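Local coordinates for MgGH51 (Meripilus giganteus, PDB 6ZPV), which hydrolyses terminal alpha-L-arabinofuranosyl groups from arabinose-containing glycans, as a family GH51 alpha-L-arabinofuranosidase, at residues L33-L38 / S196-T201; L37-A42 / G100-K105; A211-T216 / G501-S506; S28-L33 / V264-L269. One frame throughout, in Å; residues are numbered along the deposited sequence.

Interaction 1 (L33-L38 / S196-T201)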
loop_
_atom_site.group_PDB
_atom_site.type_symbol
_atom_site.label_atom_id
_atom_site.label_comp_id
_atom_site.label_asym_id
_atom_site.label_seq_id
_atom_site.Cartn_x
_atom_site.Cartn_y
_atom_site.Cartn_z
ATOM N N LEU A 33 1.226 4.332 -5.075
ATOM C CA LEU A 33 -0.251 4.583 -4.962
ATOM C C LEU A 33 -0.559 6.086 -4.976
ATOM O O LEU A 33 -1.608 6.475 -5.487
ATOM C CB LEU A 33 -0.756 3.873 -3.713
ATOM C CG LEU A 33 -2.250 4.008 -3.437
ATOM C CD1 LEU A 33 -3.073 3.328 -4.518
ATOM C CD2 LEU A 33 -2.551 3.363 -2.090
ATOM N N TYR A 34 0.283 6.906 -4.362
ATOM C CA TYR A 34 0.065 8.362 -4.370
ATOM C C TYR A 34 0.399 8.910 -5.752
ATOM O O TYR A 34 1.473 8.636 -6.262
ATOM C CB TYR A 34 0.900 8.990 -3.254
ATOM C CG TYR A 34 0.743 10.481 -3.070
ATOM C CD1 TYR A 34 -0.507 11.087 -3.013
ATOM C CD2 TYR A 34 1.864 11.271 -2.897
ATOM C CE1 TYR A 34 -0.613 12.452 -2.802
ATOM C CE2 TYR A 34 1.737 12.642 -2.677
ATOM C CZ TYR A 34 0.503 13.248 -2.651
ATOM O OH TYR A 34 0.437 14.616 -2.417
ATOM N N ALA A 35 -0.505 9.690 -6.358
ATOM C CA ALA A 35 -0.363 9.969 -7.821
ATOM C C ALA A 35 0.686 11.016 -8.182
ATOM O O ALA A 35 0.955 11.176 -9.376
ATOM C CB ALA A 35 -1.711 10.387 -8.374
ATOM N N GLU A 36 1.256 11.735 -7.217
ATOM C CA GLU A 36 2.264 12.750 -7.520
ATOM C C GLU A 36 3.348 12.187 -8.413
ATOM O O GLU A 36 3.923 11.086 -8.136
ATOM C CB GLU A 36 2.880 13.243 -6.205
ATOM C CG GLU A 36 4.106 14.110 -6.369
ATOM C CD GLU A 36 3.816 15.466 -7.035
ATOM O OE1 GLU A 36 3.005 16.230 -6.424
ATOM O OE2 GLU A 36 4.341 15.731 -8.125
ATOM N N LEU A 37 3.768 12.922 -9.426
ATOM C CA LEU A 37 4.751 12.459 -10.413
ATOM C C LEU A 37 6.151 12.992 -10.184
ATOM O O LEU A 37 7.102 12.416 -10.777
ATOM C CB LEU A 37 4.262 12.904 -11.817
ATOM C CG LEU A 37 2.966 12.256 -12.233
ATOM C CD1 LEU A 37 2.395 12.880 -13.491
ATOM C CD2 LEU A 37 3.129 10.757 -12.397
ATOM N N LEU A 38 6.321 14.058 -9.427
ATOM C CA LEU A 38 7.632 14.642 -9.204
ATOM C C LEU A 38 8.285 14.036 -7.959
ATOM O O LEU A 38 7.650 14.009 -6.902
ATOM C CB LEU A 38 7.587 16.159 -9.065
ATOM C CG LEU A 38 6.821 16.889 -10.158
ATOM C CD1 LEU A 38 6.892 18.378 -9.951
ATOM C CD2 LEU A 38 7.318 16.530 -11.541
ATOM N N SER A 196 4.624 20.455 -7.844
ATOM C CA SER A 196 3.739 19.293 -7.932
ATOM C C SER A 196 3.303 19.048 -9.380
ATOM O O SER A 196 3.029 20.019 -10.109
ATOM C CB SER A 196 2.507 19.496 -7.057
ATOM O OG SER A 196 1.602 18.388 -7.116
ATOM N N LEU A 197 3.188 17.790 -9.772
ATOM C CA LEU A 197 2.587 17.417 -11.031
ATOM C C LEU A 197 1.717 16.189 -10.825
ATOM O O LEU A 197 2.236 15.140 -10.417
ATOM C CB LEU A 197 3.647 17.138 -12.113
ATOM C CG LEU A 197 3.085 16.817 -13.494
ATOM C CD1 LEU A 197 2.480 18.020 -14.167
ATOM C CD2 LEU A 197 4.133 16.197 -14.401
ATOM N N PHE A 198 0.430 16.329 -11.095
ATOM C CA PHE A 198 -0.519 15.210 -10.970
ATOM C C PHE A 198 -1.124 14.828 -12.293
ATOM O O PHE A 198 -1.501 15.718 -13.082
ATOM C CB PHE A 198 -1.680 15.532 -10.007
ATOM C CG PHE A 198 -1.433 15.164 -8.570
ATOM C CD1 PHE A 198 -0.449 15.794 -7.827
ATOM C CD2 PHE A 198 -2.148 14.186 -7.942
ATOM C CE1 PHE A 198 -0.213 15.436 -6.512
ATOM C CE2 PHE A 198 -1.930 13.812 -6.639
ATOM C CZ PHE A 198 -0.945 14.483 -5.929
ATOM N N PRO A 199 -1.297 13.530 -12.557
ATOM C CA PRO A 199 -2.168 13.055 -13.623
ATOM C C PRO A 199 -3.607 13.064 -13.147
ATOM O O PRO A 199 -3.866 13.352 -11.970
ATOM C CB PRO A 199 -1.666 11.601 -13.783
ATOM C CG PRO A 199 -1.447 11.169 -12.327
ATOM C CD PRO A 199 -0.932 12.424 -11.634
ATOM N N PRO A 200 -4.590 12.666 -13.978
ATOM C CA PRO A 200 -5.907 12.382 -13.459
ATOM C C PRO A 200 -5.800 11.368 -12.322
ATOM O O PRO A 200 -5.005 10.422 -12.423
ATOM C CB PRO A 200 -6.676 11.814 -14.720
ATOM C CG PRO A 200 -5.925 12.409 -15.883
ATOM C CD PRO A 200 -4.474 12.409 -15.443
ATOM N N THR A 201 -6.654 11.453 -11.317
ATOM C CA THR A 201 -6.579 10.574 -10.155
ATOM C C THR A 201 -7.758 9.612 -10.071
ATOM O O THR A 201 -8.830 9.870 -10.636
ATOM C CB THR A 201 -6.453 11.416 -8.891
ATOM O OG1 THR A 201 -7.577 12.278 -8.823
ATOM C CG2 THR A 201 -5.140 12.145 -8.789
#
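E36 meets S196 and L197 where the loop leaving helix 29-33 of the parallel barrel runs beside the end of strand 189-198, the last strand of the beta-sandwich. This part is tight. The E36 chain bends at chi2 (67°), and a syn lone pair of OE1 takes the hydroxyl of S196 (OG to OE1, 2.7 Å). OE2 receives L197 N at 2.9 Å, with a nearly straight N-H, and its anti lone pair takes L38 N. Beside it, L37 N donates to L197 O (2.9 Å). The F198 ring carries E36 N over one face and makes an offset edge-to-face (T-shaped) pair with Y34, centroids 5.6 Å apart and planes at 77°; the Y34 hydroxyl itself bonds N207. A35, buried and small enough to fit, sets CB against F198 and P199. The looser, partly exposed side is apolar: L37 CD1 rests on P199 CD at 3.8 Å. P199, just past the strand end, offers only ring carbons here; its CD lies 3.2 Å from A35 O. With three donors on its carboxylate and R41 in a salt bridge to OE1, E36 is probably ionised, and as a buried charge it joins sandwich to barrel.

Interaction 2 (L37-A42 / G100-K105)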
loop_
_atom_site.group_PDB
_atom_site.type_symbol
_atom_site.label_atom_id
_atom_site.label_comp_id
_atom_site.label_asym_id
_atom_site.label_seq_id
_atom_site.Cartn_x
_atom_site.Cartn_y
_atom_site.Cartn_z
ATOM N N LEU A 37 3.768 12.922 -9.426
ATOM C CA LEU A 37 4.751 12.459 -10.413
ATOM C C LEU A 37 6.151 12.992 -10.184
ATOM O O LEU A 37 7.102 12.416 -10.777
ATOM C CB LEU A 37 4.262 12.904 -11.817
ATOM C CG LEU A 37 2.966 12.256 -12.233
ATOM C CD1 LEU A 37 2.395 12.880 -13.491
ATOM C CD2 LEU A 37 3.129 10.757 -12.397
ATOM N N LEU A 38 6.321 14.058 -9.427
ATOM C CA LEU A 38 7.632 14.642 -9.204
ATOM C C LEU A 38 8.285 14.036 -7.959
ATOM O O LEU A 38 7.650 14.009 -6.902
ATOM C CB LEU A 38 7.587 16.159 -9.065
ATOM C CG LEU A 38 6.821 16.889 -10.158
ATOM C CD1 LEU A 38 6.892 18.378 -9.951
ATOM C CD2 LEU A 38 7.318 16.530 -11.541
ATOM N N GLN A 39 9.506 13.581 -8.068
ATOM C CA GLN A 39 10.269 13.020 -6.944
ATOM C C GLN A 39 10.982 14.184 -6.236
ATOM O O GLN A 39 11.459 15.102 -6.874
ATOM C CB GLN A 39 11.195 11.916 -7.407
ATOM C CG GLN A 39 12.020 11.321 -6.310
ATOM C CD GLN A 39 12.817 10.098 -6.692
ATOM O OE1 GLN A 39 13.037 9.778 -7.931
ATOM N NE2 GLN A 39 13.332 9.433 -5.722
ATOM N N ASN A 40 11.057 14.129 -4.915
ATOM C CA ASN A 40 11.739 15.184 -4.155
ATOM C C ASN A 40 11.104 16.554 -4.495
ATOM O O ASN A 40 11.818 17.552 -4.761
ATOM C CB ASN A 40 13.261 15.142 -4.394
ATOM C CG ASN A 40 14.064 16.106 -3.546
ATOM O OD1 ASN A 40 13.630 16.486 -2.432
ATOM N ND2 ASN A 40 15.274 16.446 -4.023
ATOM N N ARG A 41 9.781 16.593 -4.490
ATOM C CA ARG A 41 9.026 17.728 -5.031
ATOM C C ARG A 41 9.190 19.021 -4.248
ATOM O O ARG A 41 8.984 20.105 -4.789
ATOM C CB ARG A 41 7.557 17.384 -5.150
ATOM C CG ARG A 41 6.793 17.279 -3.831
ATOM C CD ARG A 41 5.333 16.908 -4.035
ATOM N NE ARG A 41 4.639 16.784 -2.794
ATOM C CZ ARG A 41 3.415 16.308 -2.643
ATOM N NH1 ARG A 41 2.680 15.981 -3.701
ATOM N NH2 ARG A 41 2.876 16.165 -1.435
ATOM N N ALA A 42 9.495 18.896 -2.956
ATOM C CA ALA A 42 9.539 20.071 -2.066
ATOM C C ALA A 42 10.776 20.039 -1.187
ATOM O O ALA A 42 10.845 20.767 -0.186
ATOM C CB ALA A 42 8.274 20.146 -1.242
ATOM N N GLY A 100 11.098 12.478 -12.327
ATOM C CA GLY A 100 10.036 11.642 -11.778
ATOM C C GLY A 100 10.624 10.548 -10.903
ATOM O O GLY A 100 11.786 10.596 -10.456
ATOM N N PHE A 101 9.763 9.540 -10.632
ATOM C CA PHE A 101 10.185 8.298 -9.957
ATOM C C PHE A 101 10.595 7.330 -11.055
ATOM O O PHE A 101 9.804 6.497 -11.549
ATOM C CB PHE A 101 9.034 7.777 -9.094
ATOM C CG PHE A 101 8.689 8.706 -7.945
ATOM C CD1 PHE A 101 9.344 8.594 -6.738
ATOM C CD2 PHE A 101 7.705 9.657 -8.094
ATOM C CE1 PHE A 101 9.009 9.419 -5.675
ATOM C CE2 PHE A 101 7.366 10.498 -7.046
ATOM C CZ PHE A 101 8.016 10.364 -5.834
ATOM N N TRP A 102 11.815 7.546 -11.565
ATOM C CA TRP A 102 12.350 6.682 -12.644
ATOM C C TRP A 102 11.457 6.747 -13.910
ATOM O O TRP A 102 11.261 5.758 -14.611
ATOM C CB TRP A 102 12.613 5.240 -12.152
ATOM C CG TRP A 102 13.554 5.271 -11.005
ATOM C CD1 TRP A 102 14.893 5.307 -11.040
ATOM C CD2 TRP A 102 13.191 5.410 -9.622
ATOM N NE1 TRP A 102 15.413 5.444 -9.776
ATOM C CE2 TRP A 102 14.379 5.530 -8.903
ATOM C CE3 TRP A 102 11.980 5.406 -8.908
ATOM C CZ2 TRP A 102 14.392 5.788 -7.528
ATOM C CZ3 TRP A 102 11.982 5.639 -7.561
ATOM C CH2 TRP A 102 13.186 5.852 -6.882
ATOM N N GLY A 103 10.987 7.967 -14.227
ATOM C CA GLY A 103 10.189 8.206 -15.419
ATOM C C GLY A 103 8.897 8.888 -15.138
ATOM O O GLY A 103 8.463 9.012 -13.944
ATOM N N ILE A 104 8.190 9.289 -16.186
ATOM C CA ILE A 104 6.859 9.893 -16.141
ATOM C C ILE A 104 6.116 9.392 -17.345
ATOM O O ILE A 104 6.585 9.607 -18.462
ATOM C CB ILE A 104 6.869 11.430 -16.067
ATOM C CG1 ILE A 104 7.726 11.968 -14.928
ATOM C CG2 ILE A 104 5.446 11.949 -16.073
ATOM C CD1 ILE A 104 7.816 13.494 -14.848
ATOM N N LYS A 105 4.962 8.812 -17.144
ATOM C CA LYS A 105 4.088 8.410 -18.244
ATOM C C LYS A 105 3.368 9.625 -18.807
ATOM O O LYS A 105 2.673 10.331 -18.041
ATOM C CB LYS A 105 3.086 7.360 -17.800
ATOM C CG LYS A 105 2.062 6.986 -18.827
ATOM C CD LYS A 105 1.205 5.803 -18.364
ATOM C CE LYS A 105 -0.045 5.594 -19.152
ATOM N NZ LYS A 105 -0.734 4.365 -18.668
HETATM O O HOH W 1 7.089 9.873 -11.753
#
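Q39 lies over the F101 ring, a CH-pi contact between two loops: one leads from helix 29-33 of the barrel into the beta-sandwich, the other links sandwich strands 93-98 and 112-119. CB of Q39 stands 3.7 Å from the centroid of F101, only 10° off the ring normal. CG of Q39, anti to its backbone N, continues across the same face toward CE1 (3.6 Å). The opposite face of F101 is met by G31, whose lack of a side chain lets its backbone come up against the ring, and L38 O comes obliquely to CE2 of F101 (3.5 Å). A flat aromatic fits such a slot, and an alanine here would probably open a gap between Q39 and G31 and leave the methylenes of Q39 without their support. The apolar remainder is slight: L37 CD1 meets I104 CG2 at 4.1 Å, and the end of the W102 ring reaches the tip of Q39, its indole also packing edge-to-face on H485.

Polar contacts run through the backbone. Q39 O is taken by the side-chain amide of N98. G100 brings its CA to L37 O at 3.2 Å, a CA-H...O contact; its positive phi suits glycine, and a CB there would run into G103 O. G103 too has backbone angles that would press a CB against the preceding carbonyl. One water finally stitches the loops together, donating to L37 O and to G103 O (2.7 Å each) and accepting from F101 N.

Interaction 3 (A211-T216 / G501-S506)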
loop_
_atom_site.group_PDB
_atom_site.type_symbol
_atom_site.label_atom_id
_atom_site.label_comp_id
_atom_site.label_asym_id
_atom_site.label_seq_id
_atom_site.Cartn_x
_atom_site.Cartn_y
_atom_site.Cartn_z
ATOM N N ALA A 211 -4.307 5.798 -10.815
ATOM C CA ALA A 211 -5.501 5.036 -11.248
ATOM C C ALA A 211 -5.221 3.542 -11.462
ATOM O O ALA A 211 -5.991 2.720 -10.950
ATOM C CB ALA A 211 -6.048 5.674 -12.517
ATOM N N ASP A 212 -4.216 3.169 -12.240
ATOM C CA ASP A 212 -4.028 1.741 -12.506
ATOM C C ASP A 212 -3.745 0.945 -11.211
ATOM O O ASP A 212 -4.312 -0.140 -11.077
ATOM C CB ASP A 212 -3.014 1.510 -13.628
ATOM C CG ASP A 212 -1.606 2.036 -13.405
ATOM O OD1 ASP A 212 -1.374 2.674 -12.350
ATOM O OD2 ASP A 212 -0.724 1.817 -14.329
ATOM N N ILE A 213 -2.955 1.494 -10.317
ATOM C CA ILE A 213 -2.650 0.805 -9.071
ATOM C C ILE A 213 -3.918 0.759 -8.212
ATOM O O ILE A 213 -4.257 -0.324 -7.699
ATOM C CB ILE A 213 -1.469 1.482 -8.340
ATOM C CG1 ILE A 213 -0.186 1.409 -9.156
ATOM C CG2 ILE A 213 -1.336 0.878 -6.963
ATOM C CD1 ILE A 213 0.995 2.122 -8.513
ATOM N N ALA A 214 -4.610 1.883 -8.035
ATOM C CA ALA A 214 -5.804 1.900 -7.190
ATOM C C ALA A 214 -6.820 0.875 -7.726
ATOM O O ALA A 214 -7.447 0.165 -6.951
ATOM C CB ALA A 214 -6.406 3.291 -7.161
ATOM N N GLU A 215 -7.036 0.870 -9.036
ATOM C CA GLU A 215 -8.000 -0.072 -9.638
ATOM C C GLU A 215 -7.586 -1.513 -9.425
ATOM O O GLU A 215 -8.427 -2.415 -9.240
ATOM C CB GLU A 215 -8.124 0.213 -11.102
ATOM C CG GLU A 215 -8.800 1.529 -11.459
ATOM C CD GLU A 215 -8.643 2.009 -12.891
ATOM O OE1 GLU A 215 -7.967 1.278 -13.679
ATOM O OE2 GLU A 215 -9.071 3.148 -13.205
ATOM N N THR A 216 -6.277 -1.795 -9.492
ATOM C CA THR A 216 -5.744 -3.148 -9.257
ATOM C C THR A 216 -6.024 -3.578 -7.822
ATOM O O THR A 216 -6.408 -4.756 -7.591
ATOM C CB THR A 216 -4.268 -3.234 -9.607
ATOM O OG1 THR A 216 -4.021 -2.868 -10.957
ATOM C CG2 THR A 216 -3.673 -4.605 -9.361
ATOM N N GLY A 501 4.823 3.434 -15.806
ATOM C CA GLY A 501 3.749 3.326 -16.795
ATOM C C GLY A 501 2.786 2.175 -16.712
ATOM O O GLY A 501 1.743 2.247 -17.325
ATOM N N SER A 502 3.148 1.083 -16.026
ATOM C CA SER A 502 2.383 -0.153 -16.102
ATOM C C SER A 502 2.481 -0.930 -14.813
ATOM O O SER A 502 3.392 -0.740 -14.028
ATOM C CB SER A 502 2.672 -0.988 -17.252
ATOM O OG SER A 502 3.953 -1.449 -17.092
ATOM N N VAL A 503 1.530 -1.851 -14.649
ATOM C CA VAL A 503 1.375 -2.672 -13.451
ATOM C C VAL A 503 1.572 -4.169 -13.828
ATOM O O VAL A 503 1.195 -4.580 -14.923
ATOM C CB VAL A 503 0.012 -2.460 -12.816
ATOM C CG1 VAL A 503 -0.340 -3.423 -11.736
ATOM C CG2 VAL A 503 -0.173 -1.039 -12.339
ATOM N N ILE A 504 2.157 -4.914 -12.911
ATOM C CA ILE A 504 2.393 -6.354 -13.012
ATOM C C ILE A 504 1.637 -7.018 -11.866
ATOM O O ILE A 504 1.972 -6.778 -10.682
ATOM C CB ILE A 504 3.902 -6.670 -12.925
ATOM C CG1 ILE A 504 4.689 -5.987 -14.035
ATOM C CG2 ILE A 504 4.108 -8.168 -13.049
ATOM C CD1 ILE A 504 5.841 -5.313 -13.635
ATOM N N LYS A 505 0.682 -7.865 -12.192
ATOM C CA LYS A 505 -0.102 -8.610 -11.199
ATOM C C LYS A 505 0.590 -9.954 -11.009
ATOM O O LYS A 505 0.692 -10.751 -11.931
ATOM C CB LYS A 505 -1.534 -8.797 -11.724
ATOM C CG LYS A 505 -2.302 -7.499 -11.884
ATOM C CD LYS A 505 -3.551 -7.574 -12.606
ATOM C CE LYS A 505 -3.948 -6.156 -13.041
ATOM N NZ LYS A 505 -5.273 -6.141 -13.691
ATOM N N SER A 506 1.060 -10.217 -9.800
ATOM C CA SER A 506 1.849 -11.434 -9.504
ATOM C C SER A 506 0.961 -12.690 -9.465
ATOM O O SER A 506 -0.257 -12.640 -9.292
ATOM C CB SER A 506 2.578 -11.291 -8.214
ATOM O OG SER A 506 1.718 -11.368 -7.071
HETATM O O HOH W 2 -0.640 4.217 -15.725
HETATM O O HOH W 3 -5.632 -3.089 -13.158
#
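D212 and V503 slide past each other where helix 211-219 of the barrel lies over strand 503-505 of a small three-stranded sheet, the short axes 9.6 Å apart and 19° from parallel. CG of D212 sits between backbone N and carbonyl carbon (chi1 60°), the crowded position, which puts CG on the V503 side; the two side chains pass in opposite directions, with valine CG2 3.5 Å from OD2. OD1 is turned to a salt bridge with R210. V503 has CG1 anti to its backbone N, and its two methyls part: CG2 also touches I213 CG1 (4.0 Å), while CG1 meets T216 OG1 tip to tip at 3.8 Å. A branched residue is apt here, filling both sites at once. T216 places OG1 beside its own backbone N (chi1 -58°), from where it donates to D212 O at 2.7 Å. The extended chain of K505 passes T216 obliquely, CE lying 4.0 Å from CG2, before NZ pairs with E219. A water accepts from NZ and donates to T216 OG1 (2.7 Å). No direct hydrogen bond spans helix and strand, so the fit rests on methyl contacts and bridging water, while the charged ends are satisfied by partners beyond these segments.

Interaction 4 (S28-L33 / V264-L269)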
loop_
_atom_site.group_PDB
_atom_site.type_symbol
_atom_site.label_atom_id
_atom_site.label_comp_id
_atom_site.label_asym_id
_atom_site.label_seq_id
_atom_site.Cartn_x
_atom_site.Cartn_y
_atom_site.Cartn_z
ATOM N N SER A 28 5.943 2.416 -2.598
ATOM C CA SER A 28 4.503 2.066 -2.673
ATOM C C SER A 28 3.592 3.255 -2.420
ATOM O O SER A 28 2.418 3.202 -2.861
ATOM C CB SER A 28 4.159 0.994 -1.695
ATOM O OG SER A 28 4.413 1.467 -0.385
ATOM N N GLY A 29 4.059 4.268 -1.708
ATOM C CA GLY A 29 3.257 5.480 -1.438
ATOM C C GLY A 29 3.739 6.570 -2.367
ATOM O O GLY A 29 3.240 6.722 -3.487
ATOM N N ASP A 30 4.762 7.301 -1.925
ATOM C CA ASP A 30 5.476 8.205 -2.820
ATOM C C ASP A 30 6.106 7.435 -3.974
ATOM O O ASP A 30 6.962 6.552 -3.689
ATOM C CB ASP A 30 6.528 8.970 -2.047
ATOM C CG ASP A 30 5.972 10.000 -1.108
ATOM O OD1 ASP A 30 5.090 10.767 -1.433
ATOM O OD2 ASP A 30 6.374 10.002 0.032
ATOM N N GLY A 31 5.725 7.726 -5.204
ATOM C CA GLY A 31 6.160 6.964 -6.330
ATOM C C GLY A 31 5.271 5.803 -6.755
ATOM O O GLY A 31 5.558 5.152 -7.770
ATOM N N GLY A 32 4.210 5.580 -5.982
ATOM C CA GLY A 32 3.360 4.395 -6.163
ATOM C C GLY A 32 1.900 4.736 -6.151
ATOM O O GLY A 32 1.352 5.351 -7.087
ATOM N N LEU A 33 1.226 4.332 -5.075
ATOM C CA LEU A 33 -0.251 4.583 -4.962
ATOM C C LEU A 33 -0.559 6.086 -4.976
ATOM O O LEU A 33 -1.608 6.475 -5.487
ATOM C CB LEU A 33 -0.756 3.873 -3.713
ATOM C CG LEU A 33 -2.250 4.008 -3.437
ATOM C CD1 LEU A 33 -3.073 3.328 -4.518
ATOM C CD2 LEU A 33 -2.551 3.363 -2.090
ATOM N N VAL A 264 12.888 9.614 1.928
ATOM C CA VAL A 264 11.951 10.607 2.467
ATOM C C VAL A 264 10.526 10.301 2.032
ATOM O O VAL A 264 10.277 10.064 0.849
ATOM C CB VAL A 264 12.361 12.028 2.046
ATOM C CG1 VAL A 264 11.361 13.051 2.481
ATOM C CG2 VAL A 264 13.743 12.353 2.583
ATOM N N ASN A 265 9.607 10.364 2.994
ATOM C CA ASN A 265 8.179 10.394 2.712
ATOM C C ASN A 265 7.711 11.843 2.725
ATOM O O ASN A 265 7.957 12.582 3.653
ATOM C CB ASN A 265 7.406 9.612 3.765
ATOM C CG ASN A 265 7.555 8.124 3.804
ATOM O OD1 ASN A 265 6.649 7.454 4.352
ATOM N ND2 ASN A 265 8.641 7.548 3.297
ATOM N N THR A 266 6.954 12.213 1.674
ATOM C CA THR A 266 6.367 13.555 1.615
ATOM C C THR A 266 5.228 13.726 2.632
ATOM O O THR A 266 4.917 14.880 2.977
ATOM C CB THR A 266 5.816 13.862 0.237
ATOM O OG1 THR A 266 4.658 13.042 -0.060
ATOM C CG2 THR A 266 6.843 13.779 -0.873
ATOM N N ASP A 267 4.586 12.620 3.007
ATOM C CA ASP A 267 3.314 12.622 3.753
ATOM C C ASP A 267 2.194 13.256 2.936
ATOM O O ASP A 267 1.132 13.574 3.515
ATOM C CB ASP A 267 3.480 13.151 5.171
ATOM C CG ASP A 267 4.111 12.142 6.136
ATOM O OD1 ASP A 267 3.998 10.919 5.842
ATOM O OD2 ASP A 267 4.638 12.592 7.172
ATOM N N GLY A 268 2.365 13.377 1.608
ATOM C CA GLY A 268 1.250 13.716 0.746
ATOM C C GLY A 268 0.174 12.659 0.751
ATOM O O GLY A 268 -0.998 12.991 0.573
ATOM N N LEU A 269 0.584 11.410 0.898
ATOM C CA LEU A 269 -0.337 10.308 1.158
ATOM C C LEU A 269 -0.562 10.315 2.668
ATOM O O LEU A 269 0.236 9.725 3.414
ATOM C CB LEU A 269 0.224 8.993 0.675
ATOM C CG LEU A 269 -0.639 7.760 0.955
ATOM C CD1 LEU A 269 -1.994 7.891 0.348
ATOM C CD2 LEU A 269 0.076 6.506 0.459
HETATM O O HOH W 4 3.674 10.269 1.552
#
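OD2 of D30 is gripped by T266 N at 2.8 Å, with an N-H...O angle of 161°, and by a water that donates from 3.1 Å. The other carboxylate oxygen, OD1, takes the hydroxyl of T266 (OG1 to OD1, 2.7 Å). Both T266 donors come from the syn side yet out of the carboxylate plane, by 33° at OD2 and 20° at OD1, so the threonine holds both oxygens of the aspartate at once. D30 lies in the short wide turn, of pi type, at residues 29-33, and T266 just past strand 264-265. T266 OG1 stands between its own backbone N and carbonyl carbon, and there it also accepts from G268 N (2.9 Å), closing an ST turn. Threonine therefore suits the place as donor to one segment and acceptor within the other. An alanine in place of D30 would probably leave both T266 donors without their acceptor and the turn freer to shift.

The apolar part is a single methyl contact. L269 CD2 reaches G29 CA at 3.8 Å, its CG being anti to the backbone N; a side chain on G29 would point into this methyl, and glycine avoids the squeeze. D24 accepts from the backbone N of both G29 and D30. The donors around D30 would favour its ionised form, and the buried charge joins the 29-33 turn to the bend after strand 264-265 by directed bonds more than by apolar contact.

From the N terminus, residues 28-33 come first; interaction 4 pairs them with 264-269 and closes a loop of 230 residues that takes in the whole sandwich. Interactions 1 and 2 are nested inside that loop and start from the same stretch, sharing L37 and L38. Interaction 2 closes 57 residues at the loop 100-105; interaction 1 closes 157 at the end of strand 189-198. The salt bridge of E36 with R41 connects them, and Y34 OH packs on G268 CA of interaction 4. Interaction 3 opens after both have closed, spans 284 residues and crosses interaction 4, tying helix 211-219 to residues 501-506. I213 of helix 211-219 packs on L33 of helix 29-33.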